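Local atomic coordinates of xyloglucanase (Paenibacillus pabuli, PDB entry 2JEP), a protein that hydrolyses xyloglucan of the plant cell wall as a glycoside hydrolase of family 5, probably cutting within its beta-1,4-glucan backbone. Residues Trp269-Glu274 with Phe324-Lys329; Ile279-Ala284 with Asp333-Val338; Tyr300-Phe305 with Thr348-Lys353; Ala342-Val347 with Asn388-Gly393. All coordinates share one frame; numbering follows the deposited sequence. Where two conformers were deposited one is given.

Interaction 1: residues Trp269-Glu274 with Phe324-Lys329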
loop_
_atom_site.group_PDB
_atom_site.type_symbol
_atom_site.label_atom_id
_atom_site.label_comp_id
_atom_site.label_asym_id
_atom_site.label_seq_id
_atom_site.Cartn_x
_atom_site.Cartn_y
_atom_site.Cartn_z
ATOM N N TRP A 269 14.652 9.795 -1.670
ATOM C CA TRP A 269 15.039 8.430 -2.028
ATOM C C TRP A 269 16.488 8.137 -1.714
ATOM O O TRP A 269 16.834 7.019 -1.341
ATOM C CB TRP A 269 14.804 8.208 -3.516
ATOM C CG TRP A 269 15.055 6.806 -3.980
ATOM C CD1 TRP A 269 16.073 6.381 -4.783
ATOM C CD2 TRP A 269 14.281 5.647 -3.653
ATOM N NE1 TRP A 269 15.982 5.021 -4.977
ATOM C CE2 TRP A 269 14.899 4.547 -4.285
ATOM C CE3 TRP A 269 13.147 5.420 -2.848
ATOM C CZ2 TRP A 269 14.383 3.254 -4.205
ATOM C CZ3 TRP A 269 12.641 4.118 -2.767
ATOM C CH2 TRP A 269 13.263 3.059 -3.458
ATOM N N ASP A 270 17.363 9.125 -1.861
ATOM C CA ASP A 270 18.763 8.901 -1.609
ATOM C C ASP A 270 19.019 8.369 -0.196
ATOM O O ASP A 270 19.884 7.511 -0.012
ATOM C CB ASP A 270 19.641 10.104 -2.010
ATOM C CG ASP A 270 19.337 11.425 -1.286
ATOM O OD1 ASP A 270 18.422 11.515 -0.455
ATOM O OD2 ASP A 270 20.058 12.410 -1.645
ATOM N N PHE A 271 18.231 8.841 0.768
ATOM C CA PHE A 271 18.247 8.285 2.114
ATOM C C PHE A 271 17.479 6.985 2.241
ATOM O O PHE A 271 17.985 6.001 2.781
ATOM C CB PHE A 271 17.663 9.311 3.113
ATOM C CG PHE A 271 17.430 8.760 4.490
ATOM C CD1 PHE A 271 18.492 8.396 5.297
ATOM C CD2 PHE A 271 16.144 8.528 4.947
ATOM C CE1 PHE A 271 18.279 7.833 6.562
ATOM C CE2 PHE A 271 15.915 7.952 6.190
ATOM C CZ PHE A 271 16.994 7.595 7.006
ATOM N N ALA A 272 16.225 7.010 1.782
ATOM C CA ALA A 272 15.274 5.973 2.155
ATOM C C ALA A 272 15.393 4.691 1.356
ATOM O O ALA A 272 15.104 3.607 1.895
ATOM C CB ALA A 272 13.847 6.499 2.060
ATOM N N GLY A 273 15.750 4.801 0.079
ATOM C CA GLY A 273 15.705 3.631 -0.781
ATOM C C GLY A 273 16.914 3.344 -1.651
ATOM O O GLY A 273 17.067 2.215 -2.144
ATOM N N GLU A 274 17.769 4.336 -1.888
ATOM C CA GLU A 274 18.918 4.119 -2.770
ATOM C C GLU A 274 19.945 3.200 -2.088
ATOM O O GLU A 274 20.370 3.464 -0.964
ATOM C CB GLU A 274 19.559 5.460 -3.126
ATOM C CG GLU A 274 20.689 5.356 -4.109
ATOM C CD GLU A 274 21.307 6.676 -4.529
ATOM O OE1 GLU A 274 20.855 7.703 -4.034
ATOM O OE2 GLU A 274 22.279 6.662 -5.319
ATOM N N PHE A 324 5.679 3.332 3.580
ATOM C CA PHE A 324 6.764 4.256 3.847
ATOM C C PHE A 324 7.850 3.457 4.583
ATOM O O PHE A 324 7.567 2.425 5.191
ATOM C CB PHE A 324 6.326 5.453 4.703
ATOM C CG PHE A 324 6.086 5.112 6.152
ATOM C CD1 PHE A 324 4.875 4.635 6.563
ATOM C CD2 PHE A 324 7.068 5.310 7.108
ATOM C CE1 PHE A 324 4.666 4.295 7.886
ATOM C CE2 PHE A 324 6.848 4.985 8.418
ATOM C CZ PHE A 324 5.665 4.473 8.818
ATOM N N GLY A 325 9.075 3.977 4.600
ATOM C CA GLY A 325 10.158 3.357 5.338
ATOM C C GLY A 325 11.506 3.694 4.747
ATOM O O GLY A 325 11.606 4.359 3.697
ATOM N N SER A 326 12.557 3.200 5.404
ATOM C CA SER A 326 13.923 3.428 4.967
ATOM C C SER A 326 14.766 2.170 5.108
ATOM O O SER A 326 14.599 1.396 6.066
ATOM C CB SER A 326 14.544 4.617 5.695
ATOM O OG SER A 326 14.577 4.429 7.094
ATOM N N ILE A 327 15.658 1.974 4.149
ATOM C CA ILE A 327 16.452 0.760 4.122
ATOM C C ILE A 327 17.629 0.783 5.097
ATOM O O ILE A 327 18.207 1.841 5.406
ATOM C CB ILE A 327 16.976 0.441 2.701
ATOM C CG1 ILE A 327 17.946 1.516 2.151
ATOM C CG2 ILE A 327 15.794 0.179 1.779
ATOM C CD1 ILE A 327 18.581 1.137 0.872
ATOM N N ASP A 328 18.025 -0.414 5.536
ATOM C CA ASP A 328 19.089 -0.583 6.524
ATOM C C ASP A 328 20.449 -0.296 5.924
ATOM O O ASP A 328 20.945 -1.058 5.092
ATOM C CB ASP A 328 19.021 -2.002 7.074
ATOM C CG ASP A 328 20.003 -2.286 8.203
ATOM O OD1 ASP A 328 21.009 -1.559 8.320
ATOM O OD2 ASP A 328 19.731 -3.274 8.939
ATOM N N LYS A 329 21.043 0.815 6.370
ATOM C CA LYS A 329 22.375 1.255 5.919
ATOM C C LYS A 329 23.392 1.200 7.053
ATOM O O LYS A 329 24.408 1.889 6.989
ATOM C CB LYS A 329 22.312 2.651 5.266
ATOM C CG LYS A 329 21.483 2.670 4.008
ATOM C CD LYS A 329 21.543 4.000 3.309
ATOM C CE LYS A 329 20.657 4.050 2.096
ATOM N NZ LYS A 329 20.989 5.232 1.218
HETATM O O HOH W 1 18.682 4.609 5.453
#

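Interaction 2: residues Ile279-Ala284 with Asp333-Val338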
loop_
_atom_site.group_PDB
_atom_site.type_symbol
_atom_site.label_atom_id
_atom_site.label_comp_id
_atom_site.label_asym_id
_atom_site.label_seq_id
_atom_site.Cartn_x
_atom_site.Cartn_y
_atom_site.Cartn_z
ATOM N N ILE A 279 24.034 8.528 1.375
ATOM C CA ILE A 279 23.203 9.256 2.330
ATOM C C ILE A 279 22.657 8.236 3.329
ATOM O O ILE A 279 21.941 7.292 2.962
ATOM C CB ILE A 279 22.030 9.974 1.629
ATOM C CG1 ILE A 279 22.534 10.964 0.571
ATOM C CG2 ILE A 279 21.130 10.652 2.662
ATOM C CD1 ILE A 279 23.418 12.120 1.094
ATOM N N THR A 280 22.991 8.445 4.602
ATOM C CA THR A 280 22.660 7.512 5.660
ATOM C C THR A 280 21.961 8.164 6.864
ATOM O O THR A 280 21.673 7.481 7.845
ATOM C CB THR A 280 23.939 6.806 6.138
ATOM O OG1 THR A 280 24.877 7.813 6.519
ATOM C CG2 THR A 280 24.536 5.919 5.035
ATOM N N GLN A 281 21.680 9.469 6.774
ATOM C CA GLN A 281 21.083 10.207 7.873
ATOM C C GLN A 281 19.973 11.092 7.334
ATOM O O GLN A 281 19.945 11.409 6.154
ATOM C CB GLN A 281 22.140 11.057 8.605
ATOM C CG GLN A 281 23.411 10.262 8.932
ATOM C CD GLN A 281 24.366 11.000 9.810
ATOM O OE1 GLN A 281 24.190 12.190 10.135
ATOM N NE2 GLN A 281 25.406 10.299 10.218
ATOM N N TRP A 282 19.076 11.493 8.221
ATOM C CA TRP A 282 17.907 12.286 7.878
ATOM C C TRP A 282 17.450 13.085 9.094
ATOM O O TRP A 282 17.477 12.586 10.211
ATOM C CB TRP A 282 16.755 11.360 7.425
ATOM C CG TRP A 282 15.531 12.111 6.978
ATOM C CD1 TRP A 282 15.284 12.578 5.708
ATOM C CD2 TRP A 282 14.430 12.540 7.784
ATOM N NE1 TRP A 282 14.090 13.252 5.692
ATOM C CE2 TRP A 282 13.565 13.266 6.953
ATOM C CE3 TRP A 282 14.097 12.394 9.138
ATOM C CZ2 TRP A 282 12.372 13.797 7.415
ATOM C CZ3 TRP A 282 12.941 12.951 9.591
ATOM C CH2 TRP A 282 12.094 13.650 8.733
ATOM N N GLY A 283 16.978 14.294 8.828
ATOM C CA GLY A 283 16.353 15.129 9.813
ATOM C C GLY A 283 17.331 15.903 10.669
ATOM O O GLY A 283 18.554 15.781 10.548
ATOM N N ALA A 284 16.756 16.684 11.560
ATOM C CA ALA A 284 17.534 17.660 12.322
ATOM C C ALA A 284 18.604 17.037 13.189
ATOM O O ALA A 284 19.607 17.701 13.464
ATOM C CB ALA A 284 16.601 18.500 13.196
ATOM N N ASP A 333 27.017 3.189 7.749
ATOM C CA ASP A 333 27.047 4.201 8.816
ATOM C C ASP A 333 26.485 3.528 10.062
ATOM O O ASP A 333 25.305 3.192 10.105
ATOM C CB ASP A 333 26.185 5.388 8.391
ATOM C CG ASP A 333 26.100 6.497 9.429
ATOM O OD1 ASP A 333 26.502 6.277 10.604
ATOM O OD2 ASP A 333 25.583 7.575 9.072
ATOM N N SER A 334 27.333 3.315 11.067
ATOM C CA SER A 334 26.906 2.619 12.257
ATOM C C SER A 334 25.830 3.336 13.055
ATOM O O SER A 334 25.220 2.728 13.935
ATOM C CB SER A 334 28.086 2.275 13.159
ATOM O OG SER A 334 28.710 3.466 13.619
ATOM N N SER A 335 25.562 4.597 12.725
ATOM C CA SER A 335 24.464 5.349 13.344
ATOM C C SER A 335 23.149 5.335 12.564
ATOM O O SER A 335 22.195 5.959 12.979
ATOM C CB SER A 335 24.871 6.780 13.611
ATOM O OG SER A 335 24.996 7.573 12.437
ATOM N N ASN A 336 23.081 4.601 11.458
ATOM C CA ASN A 336 21.925 4.710 10.577
ATOM C C ASN A 336 20.599 4.448 11.247
ATOM O O ASN A 336 19.601 5.078 10.898
ATOM C CB ASN A 336 22.128 3.819 9.357
ATOM C CG ASN A 336 20.909 3.742 8.450
ATOM O OD1 ASN A 336 20.284 2.674 8.353
ATOM N ND2 ASN A 336 20.591 4.836 7.743
ATOM N N ASN A 337 20.534 3.509 12.190
ATOM C CA ASN A 337 19.232 3.201 12.784
ATOM C C ASN A 337 18.656 4.362 13.593
ATOM O O ASN A 337 17.441 4.452 13.746
ATOM C CB ASN A 337 19.271 1.916 13.607
ATOM C CG ASN A 337 19.129 0.672 12.767
ATOM O OD1 ASN A 337 18.484 0.693 11.731
ATOM N ND2 ASN A 337 19.763 -0.417 13.189
ATOM N N VAL A 338 19.505 5.258 14.091
ATOM C CA VAL A 338 18.990 6.460 14.725
ATOM C C VAL A 338 18.092 7.204 13.752
ATOM O O VAL A 338 17.013 7.687 14.120
ATOM C CB VAL A 338 20.165 7.408 15.168
ATOM C CG1 VAL A 338 19.653 8.735 15.702
ATOM C CG2 VAL A 338 21.062 6.694 16.220
#

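Interaction 3: residues Tyr300-Phe305 with Thr348-Lys353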
loop_
_atom_site.group_PDB
_atom_site.type_symbol
_atom_site.label_atom_id
_atom_site.label_comp_id
_atom_site.label_asym_id
_atom_site.label_seq_id
_atom_site.Cartn_x
_atom_site.Cartn_y
_atom_site.Cartn_z
ATOM N N TYR A 300 9.776 19.479 3.962
ATOM C CA TYR A 300 9.234 18.810 2.776
ATOM C C TYR A 300 8.154 17.812 3.140
ATOM O O TYR A 300 7.085 17.767 2.529
ATOM C CB TYR A 300 10.372 18.150 2.007
ATOM C CG TYR A 300 9.925 17.487 0.740
ATOM C CD1 TYR A 300 9.680 18.229 -0.384
ATOM C CD2 TYR A 300 9.768 16.126 0.666
ATOM C CE1 TYR A 300 9.272 17.625 -1.559
ATOM C CE2 TYR A 300 9.342 15.504 -0.505
ATOM C CZ TYR A 300 9.121 16.253 -1.614
ATOM O OH TYR A 300 8.695 15.626 -2.765
ATOM N N LEU A 301 8.406 17.025 4.179
ATOM C CA LEU A 301 7.425 16.077 4.662
ATOM C C LEU A 301 6.126 16.803 5.043
ATOM O O LEU A 301 5.025 16.356 4.690
ATOM C CB LEU A 301 8.007 15.314 5.849
ATOM C CG LEU A 301 7.077 14.417 6.649
ATOM C CD1 LEU A 301 6.430 13.327 5.777
ATOM C CD2 LEU A 301 7.836 13.803 7.803
ATOM N N GLU A 302 6.263 17.910 5.759
ATOM C CA GLU A 302 5.098 18.738 6.102
ATOM C C GLU A 302 4.296 19.187 4.879
ATOM O O GLU A 302 3.066 19.029 4.846
ATOM C CB GLU A 302 5.573 19.933 6.941
ATOM C CG GLU A 302 4.566 21.075 7.092
ATOM C CD GLU A 302 3.300 20.729 7.841
ATOM O OE1 GLU A 302 3.321 19.843 8.738
ATOM O OE2 GLU A 302 2.248 21.360 7.532
ATOM N N SER A 303 4.972 19.762 3.891
ATOM C CA SER A 303 4.313 20.254 2.672
ATOM C C SER A 303 3.608 19.124 1.930
ATOM O O SER A 303 2.480 19.259 1.454
ATOM C CB SER A 303 5.351 20.889 1.734
ATOM O OG SER A 303 4.746 21.382 0.542
ATOM N N GLN A 304 4.307 18.003 1.792
ATOM C CA GLN A 304 3.755 16.880 1.074
ATOM C C GLN A 304 2.475 16.368 1.717
ATOM O O GLN A 304 1.453 16.170 1.058
ATOM C CB GLN A 304 4.799 15.765 0.986
ATOM C CG GLN A 304 5.924 16.073 0.036
ATOM C CD GLN A 304 5.525 15.898 -1.384
ATOM O OE1 GLN A 304 5.261 14.761 -1.804
ATOM N NE2 GLN A 304 5.444 16.987 -2.114
ATOM N N PHE A 305 2.531 16.060 3.003
ATOM C CA PHE A 305 1.362 15.480 3.651
ATOM C C PHE A 305 0.249 16.505 3.793
ATOM O O PHE A 305 -0.938 16.160 3.625
ATOM C CB PHE A 305 1.720 14.831 4.988
ATOM C CG PHE A 305 2.372 13.463 4.877
ATOM C CD1 PHE A 305 3.018 13.047 3.720
ATOM C CD2 PHE A 305 2.347 12.597 5.958
ATOM C CE1 PHE A 305 3.617 11.804 3.657
ATOM C CE2 PHE A 305 2.959 11.346 5.909
ATOM C CZ PHE A 305 3.590 10.956 4.742
ATOM N N THR A 348 5.210 8.948 10.610
ATOM C CA THR A 348 4.021 8.493 11.356
ATOM C C THR A 348 3.326 9.682 12.010
ATOM O O THR A 348 2.093 9.822 11.917
ATOM C CB THR A 348 4.408 7.431 12.402
ATOM O OG1 THR A 348 5.009 6.317 11.726
ATOM C CG2 THR A 348 3.217 6.972 13.182
ATOM N N ALA A 349 4.112 10.533 12.670
ATOM C CA ALA A 349 3.534 11.694 13.365
ATOM C C ALA A 349 2.892 12.644 12.375
ATOM O O ALA A 349 1.888 13.281 12.685
ATOM C CB ALA A 349 4.609 12.425 14.141
ATOM N N LYS A 350 3.469 12.782 11.181
ATOM C CA LYS A 350 2.891 13.720 10.197
ATOM C C LYS A 350 1.579 13.168 9.672
ATOM O O LYS A 350 0.623 13.918 9.439
ATOM C CB LYS A 350 3.863 13.949 9.043
ATOM C CG LYS A 350 3.490 15.134 8.159
ATOM C CD LYS A 350 3.549 16.474 8.899
ATOM C CE LYS A 350 4.968 16.887 9.200
ATOM N NZ LYS A 350 4.965 18.077 10.110
ATOM N N ALA A 351 1.545 11.853 9.431
ATOM C CA ALA A 351 0.266 11.210 9.092
ATOM C C ALA A 351 -0.778 11.431 10.184
ATOM O O ALA A 351 -1.941 11.760 9.900
ATOM C CB ALA A 351 0.462 9.712 8.836
ATOM N N LYS A 352 -0.377 11.244 11.438
ATOM C CA LYS A 352 -1.301 11.447 12.552
ATOM C C LYS A 352 -1.826 12.874 12.569
ATOM O O LYS A 352 -3.039 13.100 12.736
ATOM C CB LYS A 352 -0.612 11.081 13.882
ATOM C CG LYS A 352 -1.474 11.260 15.152
ATOM C CD LYS A 352 -2.408 10.118 15.378
ATOM C CE LYS A 352 -3.244 10.320 16.651
ATOM N NZ LYS A 352 -2.447 10.750 17.815
ATOM N N LYS A 353 -0.931 13.840 12.378
ATOM C CA LYS A 353 -1.302 15.265 12.358
ATOM C C LYS A 353 -2.371 15.545 11.328
ATOM O O LYS A 353 -3.341 16.276 11.586
ATOM C CB LYS A 353 -0.077 16.119 12.085
ATOM C CG LYS A 353 -0.350 17.600 11.922
ATOM C CD LYS A 353 0.914 18.340 11.602
ATOM C CE LYS A 353 0.643 19.840 11.449
ATOM N NZ LYS A 353 1.863 20.598 11.095
#

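Interaction 4: residues Ala342-Val347 with Asn388-Gly393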
loop_
_atom_site.group_PDB
_atom_site.type_symbol
_atom_site.label_atom_id
_atom_site.label_comp_id
_atom_site.label_asym_id
_atom_site.label_seq_id
_atom_site.Cartn_x
_atom_site.Cartn_y
_atom_site.Cartn_z
ATOM N N ALA A 342 14.145 8.016 13.457
ATOM C CA ALA A 342 13.683 9.416 13.373
ATOM C C ALA A 342 12.754 9.618 12.189
ATOM O O ALA A 342 11.736 10.313 12.300
ATOM C CB ALA A 342 14.873 10.376 13.314
ATOM N N TYR A 343 13.109 9.036 11.048
ATOM C CA TYR A 343 12.292 9.145 9.829
ATOM C C TYR A 343 10.948 8.468 10.040
ATOM O O TYR A 343 9.908 9.031 9.723
ATOM C CB TYR A 343 13.027 8.476 8.680
ATOM C CG TYR A 343 12.403 8.559 7.319
ATOM C CD1 TYR A 343 12.337 9.738 6.645
ATOM C CD2 TYR A 343 11.898 7.450 6.705
ATOM C CE1 TYR A 343 11.831 9.831 5.388
ATOM C CE2 TYR A 343 11.350 7.518 5.438
ATOM C CZ TYR A 343 11.322 8.712 4.767
ATOM O OH TYR A 343 10.784 8.739 3.498
ATOM N N ALA A 344 10.948 7.260 10.600
ATOM C CA ALA A 344 9.694 6.556 10.787
ATOM C C ALA A 344 8.787 7.315 11.741
ATOM O O ALA A 344 7.574 7.407 11.523
ATOM C CB ALA A 344 9.921 5.122 11.312
ATOM N N LYS A 345 9.340 7.847 12.832
ATOM C CA LYS A 345 8.544 8.633 13.765
ATOM C C LYS A 345 7.981 9.870 13.095
ATOM O O LYS A 345 6.811 10.215 13.301
ATOM C CB LYS A 345 9.384 9.032 14.987
ATOM C CG LYS A 345 8.606 9.820 16.013
ATOM C CD LYS A 345 9.375 9.939 17.312
ATOM C CE LYS A 345 8.589 10.755 18.330
ATOM N NZ LYS A 345 9.269 10.704 19.646
ATOM N N ALA A 346 8.817 10.567 12.323
ATOM C CA ALA A 346 8.385 11.800 11.689
ATOM C C ALA A 346 7.256 11.532 10.688
ATOM O O ALA A 346 6.253 12.266 10.654
ATOM C CB ALA A 346 9.564 12.493 11.036
ATOM N N VAL A 347 7.401 10.496 9.860
ATOM C CA VAL A 347 6.365 10.203 8.867
ATOM C C VAL A 347 5.083 9.798 9.582
ATOM O O VAL A 347 3.988 10.232 9.214
ATOM C CB VAL A 347 6.844 9.120 7.861
ATOM C CG1 VAL A 347 5.681 8.640 6.992
ATOM C CG2 VAL A 347 8.025 9.631 7.017
ATOM N N ASN A 388 9.231 1.328 18.229
ATOM C CA ASN A 388 8.898 2.303 19.272
ATOM C C ASN A 388 8.717 3.705 18.684
ATOM O O ASN A 388 7.869 4.475 19.129
ATOM C CB ASN A 388 9.984 2.361 20.358
ATOM C CG ASN A 388 10.011 1.147 21.249
ATOM O OD1 ASN A 388 9.085 0.360 21.266
ATOM N ND2 ASN A 388 11.091 1.003 22.008
ATOM N N ALA A 389 9.563 4.061 17.714
ATOM C CA ALA A 389 9.480 5.365 17.050
ATOM C C ALA A 389 8.127 5.542 16.346
ATOM O O ALA A 389 7.487 6.584 16.457
ATOM C CB ALA A 389 10.642 5.507 16.072
ATOM N N ILE A 390 7.661 4.502 15.656
ATOM C CA ILE A 390 6.358 4.545 15.013
ATOM C C ILE A 390 5.275 4.752 16.076
ATOM O O ILE A 390 4.347 5.551 15.912
ATOM C CB ILE A 390 6.095 3.250 14.184
ATOM C CG1 ILE A 390 7.044 3.211 12.976
ATOM C CG2 ILE A 390 4.622 3.142 13.741
ATOM C CD1 ILE A 390 7.073 1.860 12.243
ATOM N N MET A 391 5.322 3.959 17.141
ATOM C CA MET A 391 4.279 4.056 18.139
ATOM C C MET A 391 4.304 5.403 18.870
ATOM O O MET A 391 3.250 5.951 19.176
ATOM C CB MET A 391 4.322 2.861 19.082
ATOM C CG MET A 391 4.135 1.529 18.338
ATOM S SD MET A 391 2.542 1.378 17.481
ATOM C CE MET A 391 2.935 0.127 16.250
ATOM N N GLN A 392 5.485 5.958 19.090
ATOM C CA GLN A 392 5.578 7.319 19.637
ATOM C C GLN A 392 4.933 8.321 18.684
ATOM O O GLN A 392 4.267 9.267 19.104
ATOM C CB GLN A 392 7.030 7.732 19.877
ATOM C CG GLN A 392 7.685 6.991 21.021
ATOM C CD GLN A 392 9.190 7.097 20.999
ATOM O OE1 GLN A 392 9.756 7.934 20.276
ATOM N NE2 GLN A 392 9.865 6.239 21.775
ATOM N N GLY A 393 5.147 8.120 17.389
ATOM C CA GLY A 393 4.564 9.000 16.390
ATOM C C GLY A 393 3.042 8.958 16.328
ATOM O O GLY A 393 2.412 9.886 15.804
#

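Interaction 1: residues Trp269-Glu274 with Phe324-Lys329
At the C-terminal end of the (beta/alpha)8 barrel, the loop leaving the seventh strand, 319-324, packs on the short helix 269-272 that follows the sixth, with Lys329 and Ile327 bonding to main-chain oxygens at and beyond the last turn of that helix. The Lys329 chain is extended beyond CG, and its NZ donates to Asp270 O at 2.8 Å and to Glu274 O at 2.9 Å, lying in the plane of each carbonyl. Asn276 O and Ile279 O accept from the same ammonium, whose positive charge is likely to be steadied by these carbonyl dipoles. Ile327 N donates to Ala272 O at 2.8 Å, tilted 29° from the carbonyl plane, and Ser326 CA directs a C-H at the same oxygen from 3.3 Å. Ile327 CG1 stands between its backbone N and carbonyl carbon (chi1 64°), in touch with Ala272 O, and CD1 beyond it meets the oxygens of Gly273 and Glu274. Gly273 suits the turn off the helix: its CA lies 3.4 Å above the Trp269 ring plane, and a CB would collide with Trp269 CZ3. Ser326 CB packs obliquely on Phe271 CE2 at 3.6 Å, while Ala272 CB covers Gly325 O, a buried oxygen with no partner. One water bridges the segments, donating to Phe271 O at 3.1 Å and to Ile327 O at 2.8 Å.

Interaction 2: residues Ile279-Ala284 with Asp333-Val338
Thr280 and Gln281 both bond to the carboxylate of Asp333, which lies just ahead of helix 336-353, and this carboxylate is the hub of the contact. With CG anti to the backbone N (chi1 178°), it reaches the facing loop, where OD2 takes two donors. Thr280 OG1 donates at 2.7 Å to its anti lone pair, on the side away from OD1. Gln281 NE2 donates at 3.0 Å to its syn lone pair, nearly straight and within its own amide plane, although amide and carboxylate planes are turned 39° apart. The other oxygen, OD1, accepts from Ser335 N at 2.9 Å, the capping bond that closes an Asx turn, and also from Ser335 OG at 2.7 Å; both approach from the same face. Four donors thus grip the buried carboxylate, which would probably favour its charged form. A separate amide-to-backbone bond runs from Asn336 ND2 to Thr280 O at 2.9 Å, with an N-H...O angle of 163°. Carbon contact is slight: Thr280 CB lies 3.5 Å from Asp333 CB, with CG2 beside it. Beyond the segments, Gln281 OE1 accepts from Ser286 OG, Thr287 N and Asn288 N, and Asn336 OD1 from Lys329 N. The contact therefore ties the loop between helices 269-272 and 298-313 to the type I turn that starts helix 336-353, which follows barrel strand 319-324.

Interaction 3: residues Tyr300-Phe305 with Thr348-Lys353
Glu302 lies across Lys350 and Lys353 at about a right angle to each, and both lysines end on its OE1. Lys350 NZ donates at 2.8 Å to the anti lone pair of that oxygen; Lys353 NZ, at the end of an extended chain, arrives at 2.9 Å from above the carboxylate plane. Lys350 follows a more folded path: bends at chi2 (64°) and chi3 (71°) turn its CD and CE back over Glu302. The other carboxylate oxygen, OE2, is hydrogen-bonded to Tyr354 OH, just past the second segment. An alanine in place of Glu302 would probably leave both ammonium groups without their shared counter-charge here and set the lysine ends free to turn. Beneath this salt-bridge network the contact is apolar. Leu301 and Lys350 slide past each other in opposite directions, CG to CG at 4.0 Å. The Phe305 ring carries Leu301 CD1 over the centre of one face, 3.7 Å above it, meets Lys350 CG obliquely at 3.5 Å from CD2, and points its CD2 edge in plane at Ala351 N, 3.6 Å away. The axes of segments 300-305 and 348-353 pass at 10.1 Å and 36° from parallel. Helices 298-313 and 336-353 precede and follow strand 319-324, so this is packing between consecutive outer helices of a (beta/alpha)8 barrel, each part of a beta-alpha-beta crossover.

Interaction 4: residues Ala342-Val347 with Asn388-Gly393
The Gln392 amide is the flat group that meets Lys345 where two outer helices of the (beta/alpha)8 barrel run side by side: Lys345 NZ donates to OE1 at 2.9 Å, tilted 29° out of the carbonyl plane. The other flat group, the Tyr343 ring, turns away from this contact; Val347 CG2 lies 4.0 Å above the centre of one face, and Phe271 and Trp282 meet the ring edge-to-face. With CG anti to the backbone N (chi1 -178°) and an extended chain beyond, Lys345 passes obliquely to Gln392. An alanine in place of Gln392 would probably leave Lys345 NZ without this acceptor and open a gap beside Lys345 CD where the amide oxygen had been. The axes of segments 342-347 and 388-393 are 7.5 Å apart at 23°, a close approach allowed by small residues. Lys345 CB touches Ala389 CB at 3.9 Å and Ala389 O at 3.4 Å, and Lys345 CA turns a C-H to that same oxygen. Nearer the barrel, Ala344 CB packs on Ile390 CG1 at 3.8 Å. Gly393 CA sits 4.0 Å from Lys345 O, and a CB on this glycine would clash with that oxygen.

How the interactions relate
Helix 336-353 is the common element: interactions 2, 4 and 3 follow one another from its start to its end, their centres 14 Å (2 to 4) and 11 Å (4 to 3) apart. Interactions 1 and 2, with centres 10 Å apart, are joined through Lys329 of interaction 1, which bonds to both segments of interaction 2. Phe271, Trp282 and Tyr343 bring interactions 1, 2 and 4 together in one aromatic group. Phe324 of interaction 1 reaches Thr348 and Val347 of interactions 3 and 4. In family 5 the nucleophile is found at the end of the seventh strand, so interaction 1 probably borders the active-site end.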